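Local coordinates for protein pentafunctional AROM polypeptide (Schizosaccharomyces pombe, PDB 5SWV) that probably catalyses consecutive shikimate pathway steps, with this fragment carrying the dehydration of 3-dehydroquinate and the NADP-dependent interconversion of 3-dehydroshikimate and shikimate, at residues A[375-380]-A[399-404]; A[443-448]-A[474-479]; A[330-335]-A[349-354]. One frame throughout, in Å; residues are numbered along the deposited sequence.

Contact 1: residues A[375-380]-A[399-404]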
ATOM      1  N   GLY A 375     -20.889 -13.933  -2.965  1.00 38.48           N
ATOM      2  CA  GLY A 375     -19.703 -14.726  -2.686  1.00 37.65           C
ATOM      3  C   GLY A 375     -20.024 -16.068  -2.066  1.00 36.77           C
ATOM      4  O   GLY A 375     -21.152 -16.314  -1.659  1.00 37.14           O
ATOM      5  N   LEU A 376     -19.018 -16.932  -1.996  1.00 35.58           N
ATOM      6  CA  LEU A 376     -19.134 -18.215  -1.343  1.00 35.14           C
ATOM      7  C   LEU A 376     -17.866 -18.509  -0.569  1.00 35.01           C
ATOM      8  O   LEU A 376     -16.767 -18.396  -1.104  1.00 35.10           O
ATOM      9  CB  LEU A 376     -19.349 -19.325  -2.364  1.00 35.59           C
ATOM     10  CG  LEU A 376     -19.272 -20.755  -1.810  1.00 35.24           C
ATOM     11  CD1 LEU A 376     -20.491 -21.023  -0.953  1.00 35.42           C
ATOM     12  CD2 LEU A 376     -19.140 -21.761  -2.938  1.00 35.41           C
ATOM     13  N   VAL A 377     -18.036 -18.917   0.685  1.00 34.51           N
ATOM     14  CA  VAL A 377     -16.952 -19.388   1.524  1.00 33.46           C
ATOM     15  C   VAL A 377     -17.281 -20.838   1.847  1.00 33.53           C
ATOM     16  O   VAL A 377     -18.428 -21.162   2.191  1.00 33.33           O
ATOM     17  CB  VAL A 377     -16.869 -18.560   2.820  1.00 33.64           C
ATOM     18  CG1 VAL A 377     -15.832 -19.141   3.787  1.00 33.75           C
ATOM     19  CG2 VAL A 377     -16.578 -17.092   2.509  1.00 33.40           C
ATOM     20  N   ILE A 378     -16.281 -21.704   1.739  1.00 33.37           N
ATOM     21  CA  ILE A 378     -16.439 -23.126   2.032  1.00 33.34           C
ATOM     22  C   ILE A 378     -15.521 -23.493   3.181  1.00 32.79           C
ATOM     23  O   ILE A 378     -14.317 -23.256   3.109  1.00 31.97           O
ATOM     24  CB  ILE A 378     -16.047 -23.977   0.826  1.00 34.02           C
ATOM     25  CG1 ILE A 378     -16.853 -23.553  -0.406  1.00 34.56           C
ATOM     26  CG2 ILE A 378     -16.281 -25.445   1.134  1.00 34.56           C
ATOM     27  CD1 ILE A 378     -16.285 -24.036  -1.719  1.00 34.84           C
ATOM     28  N   GLY A 379     -16.095 -24.079   4.229  1.00 32.79           N
ATOM     29  CA  GLY A 379     -15.368 -24.391   5.467  1.00 32.25           C
ATOM     30  C   GLY A 379     -15.839 -23.576   6.670  1.00 31.93           C
ATOM     31  O   GLY A 379     -16.561 -22.576   6.534  1.00 30.99           O
ATOM     32  N   ALA A 380     -15.413 -24.027   7.848  1.00 31.88           N
ATOM     33  CA  ALA A 380     -15.865 -23.477   9.112  1.00 32.19           C
ATOM     34  C   ALA A 380     -14.788 -23.340  10.195  1.00 31.99           C
ATOM     35  O   ALA A 380     -15.110 -23.151  11.383  1.00 31.42           O
ATOM     36  CB  ALA A 380     -17.002 -24.340   9.630  1.00 32.97           C
ATOM     37  N   ILE A 399     -22.939 -13.230   1.219  1.00 37.34           N
ATOM     38  CA  ILE A 399     -21.831 -14.120   1.494  1.00 36.58           C
ATOM     39  C   ILE A 399     -22.417 -15.501   1.806  1.00 36.45           C
ATOM     40  O   ILE A 399     -22.884 -15.741   2.929  1.00 35.92           O
ATOM     41  CB  ILE A 399     -20.985 -13.589   2.678  1.00 36.23           C
ATOM     42  CG1 ILE A 399     -20.522 -12.148   2.416  1.00 36.26           C
ATOM     43  CG2 ILE A 399     -19.766 -14.459   2.909  1.00 36.01           C
ATOM     44  CD1 ILE A 399     -20.016 -11.412   3.637  1.00 36.11           C
ATOM     45  N   TYR A 400     -22.415 -16.391   0.807  1.00 36.02           N
ATOM     46  CA  TYR A 400     -22.909 -17.761   0.987  1.00 36.01           C
ATOM     47  C   TYR A 400     -21.885 -18.605   1.737  1.00 35.45           C
ATOM     48  O   TYR A 400     -20.674 -18.472   1.513  1.00 34.64           O
ATOM     49  CB  TYR A 400     -23.321 -18.394  -0.357  1.00 36.44           C
ATOM     50  CG  TYR A 400     -24.589 -17.770  -0.887  1.00 37.01           C
ATOM     51  CD1 TYR A 400     -24.548 -16.619  -1.678  1.00 37.52           C
ATOM     52  CD2 TYR A 400     -25.838 -18.274  -0.537  1.00 37.35           C
ATOM     53  CE1 TYR A 400     -25.717 -16.009  -2.137  1.00 37.81           C
ATOM     54  CE2 TYR A 400     -27.009 -17.675  -0.990  1.00 37.97           C
ATOM     55  CZ  TYR A 400     -26.945 -16.536  -1.793  1.00 38.08           C
ATOM     56  OH  TYR A 400     -28.101 -15.925  -2.246  1.00 38.53           O
ATOM     57  N   LEU A 401     -22.379 -19.455   2.636  1.00 34.83           N
ATOM     58  CA  LEU A 401     -21.529 -20.255   3.511  1.00 34.97           C
ATOM     59  C   LEU A 401     -21.920 -21.727   3.463  1.00 35.59           C
ATOM     60  O   LEU A 401     -23.057 -22.076   3.764  1.00 36.16           O
ATOM     61  CB  LEU A 401     -21.636 -19.734   4.931  1.00 34.80           C
ATOM     62  CG  LEU A 401     -20.809 -20.439   6.009  1.00 35.45           C
ATOM     63  CD1 LEU A 401     -19.319 -20.458   5.684  1.00 35.99           C
ATOM     64  CD2 LEU A 401     -21.026 -19.768   7.354  1.00 35.54           C
ATOM     65  N   LEU A 402     -20.967 -22.588   3.113  1.00 35.88           N
ATOM     66  CA  LEU A 402     -21.250 -23.975   2.795  1.00 36.47           C
ATOM     67  C   LEU A 402     -20.370 -24.925   3.584  1.00 37.26           C
ATOM     68  O   LEU A 402     -19.140 -24.781   3.587  1.00 37.82           O
ATOM     69  CB  LEU A 402     -21.032 -24.206   1.312  1.00 36.91           C
ATOM     70  CG  LEU A 402     -21.197 -25.647   0.803  1.00 38.24           C
ATOM     71  CD1 LEU A 402     -22.605 -26.201   1.038  1.00 38.26           C
ATOM     72  CD2 LEU A 402     -20.848 -25.707  -0.677  1.00 38.79           C
ATOM     73  N   ASN A 403     -21.010 -25.915   4.213  1.00 38.09           N
ATOM     74  CA  ASN A 403     -20.344 -26.905   5.052  1.00 39.12           C
ATOM     75  C   ASN A 403     -21.018 -28.268   5.061  1.00 40.66           C
ATOM     76  O   ASN A 403     -22.122 -28.443   4.548  1.00 41.87           O
ATOM     77  CB  ASN A 403     -20.260 -26.379   6.481  1.00 38.93           C
ATOM     78  CG  ASN A 403     -19.203 -25.311   6.633  1.00 38.58           C
ATOM     79  OD1 ASN A 403     -18.021 -25.595   6.512  1.00 38.86           O
ATOM     80  ND2 ASN A 403     -19.622 -24.076   6.858  1.00 38.34           N
ATOM     81  N   ARG A 404     -20.324 -29.234   5.652  1.00 42.17           N
ATOM     82  CA  ARG A 404     -20.846 -30.583   5.848  1.00 43.11           C
ATOM     83  C   ARG A 404     -22.070 -30.553   6.740  1.00 42.24           C
ATOM     84  O   ARG A 404     -23.004 -31.281   6.485  1.00 42.94           O
ATOM     85  CB  ARG A 404     -19.786 -31.508   6.466  1.00 44.38           C
ATOM     86  CG  ARG A 404     -18.654 -31.889   5.519  1.00 45.52           C
ATOM     87  CD  ARG A 404     -17.405 -32.249   6.308  1.00 46.67           C
ATOM     88  NE  ARG A 404     -16.335 -32.802   5.471  1.00 47.82           N
ATOM     89  CZ  ARG A 404     -16.284 -34.056   5.010  1.00 48.47           C
ATOM     90  NH1 ARG A 404     -17.255 -34.921   5.278  1.00 49.49           N
ATOM     91  NH2 ARG A 404     -15.249 -34.456   4.272  1.00 48.52           N
TER

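Contact 2: residues A[443-448]-A[474-479]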
ATOM      1  N   VAL A 443     -15.008 -16.700  -4.664  1.00 35.71           N
ATOM      2  CA  VAL A 443     -15.117 -17.938  -3.906  1.00 36.26           C
ATOM      3  C   VAL A 443     -13.840 -18.184  -3.116  1.00 36.37           C
ATOM      4  O   VAL A 443     -12.760 -17.884  -3.597  1.00 37.77           O
ATOM      5  CB  VAL A 443     -15.416 -19.139  -4.831  1.00 36.87           C
ATOM      6  CG1 VAL A 443     -15.511 -20.437  -4.030  1.00 37.23           C
ATOM      7  CG2 VAL A 443     -16.711 -18.908  -5.607  1.00 36.93           C
ATOM      8  N   VAL A 444     -13.970 -18.718  -1.901  1.00 36.00           N
ATOM      9  CA  VAL A 444     -12.813 -19.113  -1.090  1.00 35.64           C
ATOM     10  C   VAL A 444     -13.062 -20.497  -0.499  1.00 36.25           C
ATOM     11  O   VAL A 444     -14.042 -20.692   0.218  1.00 36.70           O
ATOM     12  CB  VAL A 444     -12.529 -18.132   0.065  1.00 35.23           C
ATOM     13  CG1 VAL A 444     -11.177 -18.436   0.697  1.00 35.28           C
ATOM     14  CG2 VAL A 444     -12.569 -16.698  -0.426  1.00 35.22           C
ATOM     15  N   SER A 445     -12.195 -21.463  -0.810  1.00 36.56           N
ATOM     16  CA  SER A 445     -12.225 -22.754  -0.133  1.00 36.40           C
ATOM     17  C   SER A 445     -11.193 -22.743   0.964  1.00 36.57           C
ATOM     18  O   SER A 445     -10.026 -22.525   0.685  1.00 36.96           O
ATOM     19  CB  SER A 445     -11.905 -23.883  -1.084  1.00 36.72           C
ATOM     20  OG  SER A 445     -11.779 -25.085  -0.346  1.00 37.13           O
ATOM     21  N   THR A 446     -11.618 -22.980   2.201  1.00 37.14           N
ATOM     22  CA  THR A 446     -10.710 -23.066   3.352  1.00 37.61           C
ATOM     23  C   THR A 446     -10.528 -24.498   3.870  1.00 38.56           C
ATOM     24  O   THR A 446      -9.884 -24.718   4.884  1.00 39.79           O
ATOM     25  CB  THR A 446     -11.230 -22.190   4.495  1.00 37.11           C
ATOM     26  OG1 THR A 446     -12.478 -22.703   4.955  1.00 37.03           O
ATOM     27  CG2 THR A 446     -11.451 -20.780   4.014  1.00 37.20           C
ATOM     28  N   ILE A 447     -11.087 -25.476   3.176  1.00 39.82           N
ATOM     29  CA  ILE A 447     -11.061 -26.852   3.663  1.00 41.33           C
ATOM     30  C   ILE A 447      -9.773 -27.537   3.178  1.00 43.15           C
ATOM     31  O   ILE A 447      -9.079 -26.975   2.314  1.00 42.52           O
ATOM     32  CB  ILE A 447     -12.357 -27.612   3.277  1.00 40.93           C
ATOM     33  CG1 ILE A 447     -12.417 -27.922   1.774  1.00 41.26           C
ATOM     34  CG2 ILE A 447     -13.571 -26.811   3.729  1.00 40.39           C
ATOM     35  CD1 ILE A 447     -13.730 -28.534   1.335  1.00 41.34           C
ATOM     36  N   PRO A 448      -9.441 -28.732   3.743  1.00 45.15           N
ATOM     37  CA  PRO A 448      -8.253 -29.475   3.301  1.00 46.40           C
ATOM     38  C   PRO A 448      -8.377 -29.961   1.852  1.00 49.06           C
ATOM     39  O   PRO A 448      -9.483 -30.277   1.407  1.00 48.89           O
ATOM     40  CB  PRO A 448      -8.206 -30.683   4.258  1.00 46.29           C
ATOM     41  CG  PRO A 448      -9.120 -30.359   5.382  1.00 45.57           C
ATOM     42  CD  PRO A 448     -10.179 -29.491   4.776  1.00 45.18           C
ATOM     43  N   PHE A 474     -11.633 -17.335  -7.931  1.00 41.64           N
ATOM     44  CA  PHE A 474     -11.654 -18.456  -6.999  1.00 41.95           C
ATOM     45  C   PHE A 474     -10.324 -18.514  -6.279  1.00 41.47           C
ATOM     46  O   PHE A 474      -9.278 -18.472  -6.927  1.00 41.35           O
ATOM     47  CB  PHE A 474     -11.840 -19.747  -7.772  1.00 43.11           C
ATOM     48  CG  PHE A 474     -11.701 -20.976  -6.932  1.00 44.67           C
ATOM     49  CD1 PHE A 474     -12.801 -21.509  -6.271  1.00 46.11           C
ATOM     50  CD2 PHE A 474     -10.478 -21.613  -6.803  1.00 45.41           C
ATOM     51  CE1 PHE A 474     -12.681 -22.649  -5.489  1.00 46.13           C
ATOM     52  CE2 PHE A 474     -10.351 -22.753  -6.022  1.00 45.67           C
ATOM     53  CZ  PHE A 474     -11.449 -23.268  -5.360  1.00 45.81           C
ATOM     54  N   LEU A 475     -10.360 -18.639  -4.955  1.00 41.14           N
ATOM     55  CA  LEU A 475      -9.141 -18.778  -4.147  1.00 41.64           C
ATOM     56  C   LEU A 475      -9.195 -20.035  -3.287  1.00 43.05           C
ATOM     57  O   LEU A 475     -10.146 -20.233  -2.550  1.00 44.02           O
ATOM     58  CB  LEU A 475      -8.967 -17.558  -3.242  1.00 40.53           C
ATOM     59  CG  LEU A 475      -7.862 -17.616  -2.182  1.00 39.62           C
ATOM     60  CD1 LEU A 475      -6.500 -17.757  -2.826  1.00 39.75           C
ATOM     61  CD2 LEU A 475      -7.905 -16.365  -1.331  1.00 39.33           C
ATOM     62  N   ASP A 476      -8.168 -20.867  -3.353  1.00 44.65           N
ATOM     63  CA  ASP A 476      -8.057 -22.003  -2.450  1.00 46.71           C
ATOM     64  C   ASP A 476      -6.950 -21.687  -1.476  1.00 47.00           C
ATOM     65  O   ASP A 476      -5.858 -21.359  -1.904  1.00 48.52           O
ATOM     66  CB  ASP A 476      -7.720 -23.274  -3.230  1.00 48.37           C
ATOM     67  CG  ASP A 476      -7.943 -24.540  -2.423  1.00 49.90           C
ATOM     68  OD1 ASP A 476      -7.665 -24.541  -1.206  1.00 51.04           O
ATOM     69  OD2 ASP A 476      -8.376 -25.550  -3.019  1.00 51.91           O
ATOM     70  N   MET A 477      -7.224 -21.800  -0.180  1.00 47.68           N
ATOM     71  CA  MET A 477      -6.233 -21.515   0.855  1.00 48.28           C
ATOM     72  C   MET A 477      -5.235 -22.623   1.130  1.00 51.47           C
ATOM     73  O   MET A 477      -4.268 -22.390   1.848  1.00 52.28           O
ATOM     74  CB  MET A 477      -6.919 -21.147   2.160  1.00 47.06           C
ATOM     75  CG  MET A 477      -7.694 -19.856   2.064  1.00 46.68           C
ATOM     76  SD  MET A 477      -6.613 -18.493   1.633  1.00 45.93           S
ATOM     77  CE  MET A 477      -5.678 -18.296   3.156  1.00 45.55           C
ATOM     78  N   ALA A 478      -5.442 -23.810   0.571  1.00 56.17           N
ATOM     79  CA  ALA A 478      -4.452 -24.882   0.697  1.00 61.79           C
ATOM     80  C   ALA A 478      -3.381 -24.830  -0.413  1.00 66.56           C
ATOM     81  O   ALA A 478      -3.649 -24.450  -1.572  1.00 66.02           O
ATOM     82  CB  ALA A 478      -5.142 -26.237   0.723  1.00 62.76           C
ATOM     83  N   TYR A 479      -2.169 -25.233  -0.038  1.00 73.98           N
ATOM     84  CA  TYR A 479      -1.008 -25.275  -0.946  1.00 80.25           C
ATOM     85  C   TYR A 479      -0.370 -26.672  -0.920  1.00 83.06           C
ATOM     86  O   TYR A 479       0.834 -26.823  -1.092  1.00 84.68           O
ATOM     87  CB  TYR A 479       0.010 -24.188  -0.563  1.00 81.99           C
ATOM     88  CG  TYR A 479       0.390 -24.177   0.910  1.00 85.08           C
ATOM     89  CD1 TYR A 479       1.458 -24.942   1.391  1.00 86.47           C
ATOM     90  CD2 TYR A 479      -0.332 -23.405   1.828  1.00 86.87           C
ATOM     91  CE1 TYR A 479       1.801 -24.934   2.736  1.00 87.76           C
ATOM     92  CE2 TYR A 479       0.001 -23.392   3.175  1.00 88.74           C
ATOM     93  CZ  TYR A 479       1.067 -24.157   3.625  1.00 89.45           C
ATOM     94  OH  TYR A 479       1.400 -24.134   4.960  1.00 91.70           O
TER
HETATM   95  O   HOH W   1      -9.736 -26.588  -0.503  1.00 33.06           O

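Contact 3: residues A[330-335]-A[349-354]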
ATOM      1  N   PHE A 330     -10.379 -11.545  16.009  1.00 33.30           N
ATOM      2  CA  PHE A 330     -10.114 -12.969  15.767  1.00 33.16           C
ATOM      3  C   PHE A 330      -9.386 -13.667  16.919  1.00 32.42           C
ATOM      4  O   PHE A 330      -9.174 -14.883  16.862  1.00 31.80           O
ATOM      5  CB  PHE A 330      -9.278 -13.162  14.502  1.00 33.79           C
ATOM      6  CG  PHE A 330      -9.938 -12.683  13.242  1.00 34.65           C
ATOM      7  CD1 PHE A 330     -11.156 -13.189  12.846  1.00 35.28           C
ATOM      8  CD2 PHE A 330      -9.302 -11.759  12.412  1.00 35.66           C
ATOM      9  CE1 PHE A 330     -11.756 -12.756  11.669  1.00 36.23           C
ATOM     10  CE2 PHE A 330      -9.884 -11.332  11.223  1.00 35.82           C
ATOM     11  CZ  PHE A 330     -11.113 -11.832  10.847  1.00 36.11           C
ATOM     12  N   GLY A 331      -8.963 -12.907  17.932  1.00 31.78           N
ATOM     13  CA  GLY A 331      -8.346 -13.473  19.132  1.00 31.71           C
ATOM     14  C   GLY A 331      -7.061 -14.224  18.825  1.00 31.87           C
ATOM     15  O   GLY A 331      -6.845 -15.334  19.316  1.00 32.44           O
ATOM     16  N   ALA A 332      -6.217 -13.625  17.991  1.00 31.24           N
ATOM     17  CA  ALA A 332      -5.001 -14.276  17.544  1.00 30.90           C
ATOM     18  C   ALA A 332      -4.011 -13.259  17.000  1.00 30.77           C
ATOM     19  O   ALA A 332      -4.390 -12.293  16.329  1.00 29.80           O
ATOM     20  CB  ALA A 332      -5.327 -15.315  16.486  1.00 30.63           C
ATOM     21  N   VAL A 333      -2.738 -13.494  17.303  1.00 31.17           N
ATOM     22  CA  VAL A 333      -1.647 -12.656  16.818  1.00 31.71           C
ATOM     23  C   VAL A 333      -0.734 -13.479  15.917  1.00 31.67           C
ATOM     24  O   VAL A 333      -0.310 -14.546  16.315  1.00 31.66           O
ATOM     25  CB  VAL A 333      -0.867 -12.080  18.010  1.00 32.13           C
ATOM     26  CG1 VAL A 333       0.473 -11.493  17.590  1.00 32.69           C
ATOM     27  CG2 VAL A 333      -1.697 -11.001  18.688  1.00 32.15           C
ATOM     28  N   ASN A 334      -0.464 -12.989  14.703  1.00 31.92           N
ATOM     29  CA  ASN A 334       0.655 -13.498  13.879  1.00 32.13           C
ATOM     30  C   ASN A 334       1.770 -12.480  13.583  1.00 32.31           C
ATOM     31  O   ASN A 334       2.712 -12.812  12.876  1.00 32.45           O
ATOM     32  CB  ASN A 334       0.133 -14.076  12.555  1.00 32.07           C
ATOM     33  CG  ASN A 334      -0.075 -13.020  11.480  1.00 32.07           C
ATOM     34  OD1 ASN A 334      -0.124 -11.808  11.755  1.00 32.06           O
ATOM     35  ND2 ASN A 334      -0.216 -13.477  10.237  1.00 31.95           N
ATOM     36  N   THR A 335       1.638 -11.244  14.066  1.00 32.50           N
ATOM     37  CA  THR A 335       2.584 -10.176  13.756  1.00 32.73           C
ATOM     38  C   THR A 335       2.775  -9.305  14.975  1.00 32.92           C
ATOM     39  O   THR A 335       1.877  -8.571  15.346  1.00 33.02           O
ATOM     40  CB  THR A 335       2.072  -9.303  12.600  1.00 32.61           C
ATOM     41  OG1 THR A 335       1.979 -10.099  11.417  1.00 33.32           O
ATOM     42  CG2 THR A 335       2.997  -8.142  12.329  1.00 32.56           C
ATOM     43  N   GLY A 349       0.320  -6.539  18.938  1.00 36.68           N
ATOM     44  CA  GLY A 349      -0.015  -7.726  18.166  1.00 35.64           C
ATOM     45  C   GLY A 349      -0.979  -7.357  17.057  1.00 35.02           C
ATOM     46  O   GLY A 349      -1.964  -6.676  17.306  1.00 35.28           O
ATOM     47  N   ASP A 350      -0.682  -7.773  15.832  1.00 34.20           N
ATOM     48  CA  ASP A 350      -1.623  -7.679  14.737  1.00 34.08           C
ATOM     49  C   ASP A 350      -1.757  -9.067  14.129  1.00 34.38           C
ATOM     50  O   ASP A 350      -1.071 -10.014  14.528  1.00 34.50           O
ATOM     51  CB  ASP A 350      -1.145  -6.648  13.694  1.00 34.47           C
ATOM     52  CG  ASP A 350      -2.303  -6.035  12.852  1.00 34.83           C
ATOM     53  OD1 ASP A 350      -3.362  -6.683  12.665  1.00 35.10           O
ATOM     54  OD2 ASP A 350      -2.157  -4.898  12.362  1.00 34.86           O
ATOM     55  N   ASN A 351      -2.669  -9.173  13.170  1.00 34.45           N
ATOM     56  CA  ASN A 351      -3.007 -10.409  12.520  1.00 34.69           C
ATOM     57  C   ASN A 351      -3.216 -10.121  11.050  1.00 34.06           C
ATOM     58  O   ASN A 351      -4.207  -9.490  10.676  1.00 34.28           O
ATOM     59  CB  ASN A 351      -4.293 -10.941  13.146  1.00 35.42           C
ATOM     60  CG  ASN A 351      -4.563 -12.373  12.786  1.00 36.27           C
ATOM     61  OD1 ASN A 351      -4.577 -12.750  11.619  1.00 37.84           O
ATOM     62  ND2 ASN A 351      -4.770 -13.184  13.795  1.00 36.62           N
ATOM     63  N   THR A 352      -2.277 -10.557  10.221  1.00 33.72           N
ATOM     64  CA  THR A 352      -2.378 -10.381   8.773  1.00 33.31           C
ATOM     65  C   THR A 352      -2.925 -11.592   8.031  1.00 33.52           C
ATOM     66  O   THR A 352      -2.984 -11.562   6.808  1.00 33.21           O
ATOM     67  CB  THR A 352      -1.011 -10.072   8.163  1.00 33.00           C
ATOM     68  OG1 THR A 352      -0.117 -11.120   8.507  1.00 33.11           O
ATOM     69  CG2 THR A 352      -0.479  -8.763   8.667  1.00 33.16           C
ATOM     70  N   ASP A 353      -3.339 -12.646   8.732  1.00 34.19           N
ATOM     71  CA  ASP A 353      -3.868 -13.834   8.044  1.00 34.68           C
ATOM     72  C   ASP A 353      -4.977 -13.473   7.042  1.00 33.90           C
ATOM     73  O   ASP A 353      -4.936 -13.888   5.886  1.00 33.88           O
ATOM     74  CB  ASP A 353      -4.337 -14.903   9.046  1.00 36.35           C
ATOM     75  CG  ASP A 353      -3.156 -15.620   9.766  1.00 37.93           C
ATOM     76  OD1 ASP A 353      -2.011 -15.646   9.230  1.00 38.94           O
ATOM     77  OD2 ASP A 353      -3.379 -16.165  10.873  1.00 38.31           O
ATOM     78  N   TRP A 354      -5.927 -12.648   7.467  1.00 33.18           N
ATOM     79  CA  TRP A 354      -6.985 -12.167   6.562  1.00 32.35           C
ATOM     80  C   TRP A 354      -6.475 -11.411   5.323  1.00 32.63           C
ATOM     81  O   TRP A 354      -7.099 -11.465   4.262  1.00 33.10           O
ATOM     82  CB  TRP A 354      -8.003 -11.301   7.316  1.00 31.30           C
ATOM     83  CG  TRP A 354      -7.541  -9.935   7.674  1.00 30.72           C
ATOM     84  CD1 TRP A 354      -6.762  -9.585   8.733  1.00 30.96           C
ATOM     85  CD2 TRP A 354      -7.826  -8.723   6.969  1.00 30.14           C
ATOM     86  NE1 TRP A 354      -6.541  -8.226   8.736  1.00 30.42           N
ATOM     87  CE2 TRP A 354      -7.194  -7.672   7.672  1.00 29.94           C
ATOM     88  CE3 TRP A 354      -8.566  -8.423   5.816  1.00 30.11           C
ATOM     89  CZ2 TRP A 354      -7.284  -6.343   7.273  1.00 29.93           C
ATOM     90  CZ3 TRP A 354      -8.658  -7.101   5.409  1.00 29.90           C
ATOM     91  CH2 TRP A 354      -8.013  -6.074   6.138  1.00 30.26           C
TER

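Contact 1: residues A[375-380]-A[399-404]
L376 and Y400 lie side by side in two parallel strands, and V377 N donates to Y400 O at 2.8 Å. Y400 N reaches back to G375 O at 2.8 Å, L402 N to V377 O, and G379 N to L402 O, the alternating pattern of parallel strands. The L376 side chain has CG anti to the backbone N (chi1 171°), which carries its CD1 across to the neighbouring strand, 3.9 Å from L402 CB and equally close to Y400 CB. The Y400 ring turns its edge to G375 O, with CD1 at 3.4 Å. On the other face, V377 CG2 runs alongside I399 CG2 at 4.2 Å, while V377 CG1 meets L401 CD1; branched aliphatic chains pack well between sheet and helix. G379, just past its strand, has a positive phi of 113°, where a side chain would jam against the preceding carbonyl O, so glycine suits the start of this glycine-rich turn, as in NADP-binding Rossmann folds. In the second shell, the Y400 hydroxyl bonds to E434. Helix 382-393, the crossover of this beta-alpha-beta unit, covers V377 and I399; strand 422-426 flanks 399-403, and strand 440-445 borders 375-378.

Contact 2: residues A[443-448]-A[474-479]
V443 and F474 start a parallel pairing that runs through V444 with L475 to S445 with D476. Three backbone hydrogen bonds hold it: L475 N gives to V443 O at 2.9 Å, S445 N to L475 O at 3.0 Å, and M477 N to S445 O. The last is almost straight, 175° at the hydrogen, and carries the pairing one residue beyond the regular strands.

The apolar contacts divide between the two faces. On one, V443 CG1 lies 3.7 Å from F474 CD1, at the near side of a ring whose CG is anti to the backbone N (chi1 173°); W495 adjoins both residues. On the other, V444 CG1 approaches M477 CG at 4.0 Å, and the methionine chain, bent at its second and third torsions, curls away from the valine. The beta-branched valines suit extended backbone, while the flexible methionine can follow the turn.

The polar contacts gather at the strand ends. D476 OD1 accepts from A478 N at 2.9 Å, on the anti side of the carboxylate, and so forms an Asx turn; the short aspartate side chain can reach forward to the backbone N two residues on. D476 OD2 bonds to T484 OG1, which gives the carboxylate a second hold. A water probably bridges I447 O, at 2.9 Å, and, weakly, D476 OD1, though it cannot donate to every acceptor in reach; its distance to S445 OG is doubtfully short. T446 OG1 turns instead to I378 O.

Strand 440-445 beside 472-476, in a sheet ordered 3-2-1-4-5-6, is the classic parallel core of a Rossmann fold, whose carboxyl-terminal strand ends, such as these, probably border the NADP cleft as in other shikimate dehydrogenases.

Contact 3: residues A[330-335]-A[349-354]
T335 and D350 form an antiparallel hydrogen-bonded pair interrupted by a classic beta bulge in which N334 and T335 both face D350: D350 O accepts from both N334 N and T335 N, while D350 N returns a 2.7 Å bond to T335 O. The N334 amide is a main polar link across the contact. Its CG sits in the crowded position between backbone N and carbonyl carbon (chi1 84°), which directs the amide across to T352. There N334 OD1 is gripped from opposite faces of its plane by T352 N at 2.9 Å and by T335 OG1. N334 ND2 donates in its amide plane to T352 OG1 at 2.9 Å, and weakly to D353 OD1. An amide suits this place because it accepts and donates at once. N351 works likewise: its ND2 meets A332 O at 2.7 Å from above the carbonyl plane, and its OD1 caps the coming helix by accepting from D353 N. V333 CG2 packs 3.7 Å from G349 CA, in the place a CB would take, which suits glycine. F330 CE2 packs against W354 CB at 4.3 Å. Around this junction, D353 makes a salt bridge to K313, T335 and T352 bond to S511 of helix 500-516, and W354, in the first turn of helix 353-364, meets Y389 of helix 382-393 edge-to-face.

From the N terminus, contact 3 comes first, closing the hairpin of strands 335-340 and 345-350 at the base where helix 353-364 sets out. That helix leads to strand 374-378, where contact 1 closes the crossover through helix 382-393. Contact 2 follows, closing the excursion through helix 455-466. The three loops are in series, neither nested nor crossed. Contacts 1 and 2 share one parallel sheet: strands 374-378 and 440-445 are neighbours, and I378 N lies 2.9 Å from V444 O across them, a probable hydrogen bond. Contact 3 belongs to the mixed sheet, its nearest atoms about 5 Å from contact 2, and helix 353-364 connects the two sheets.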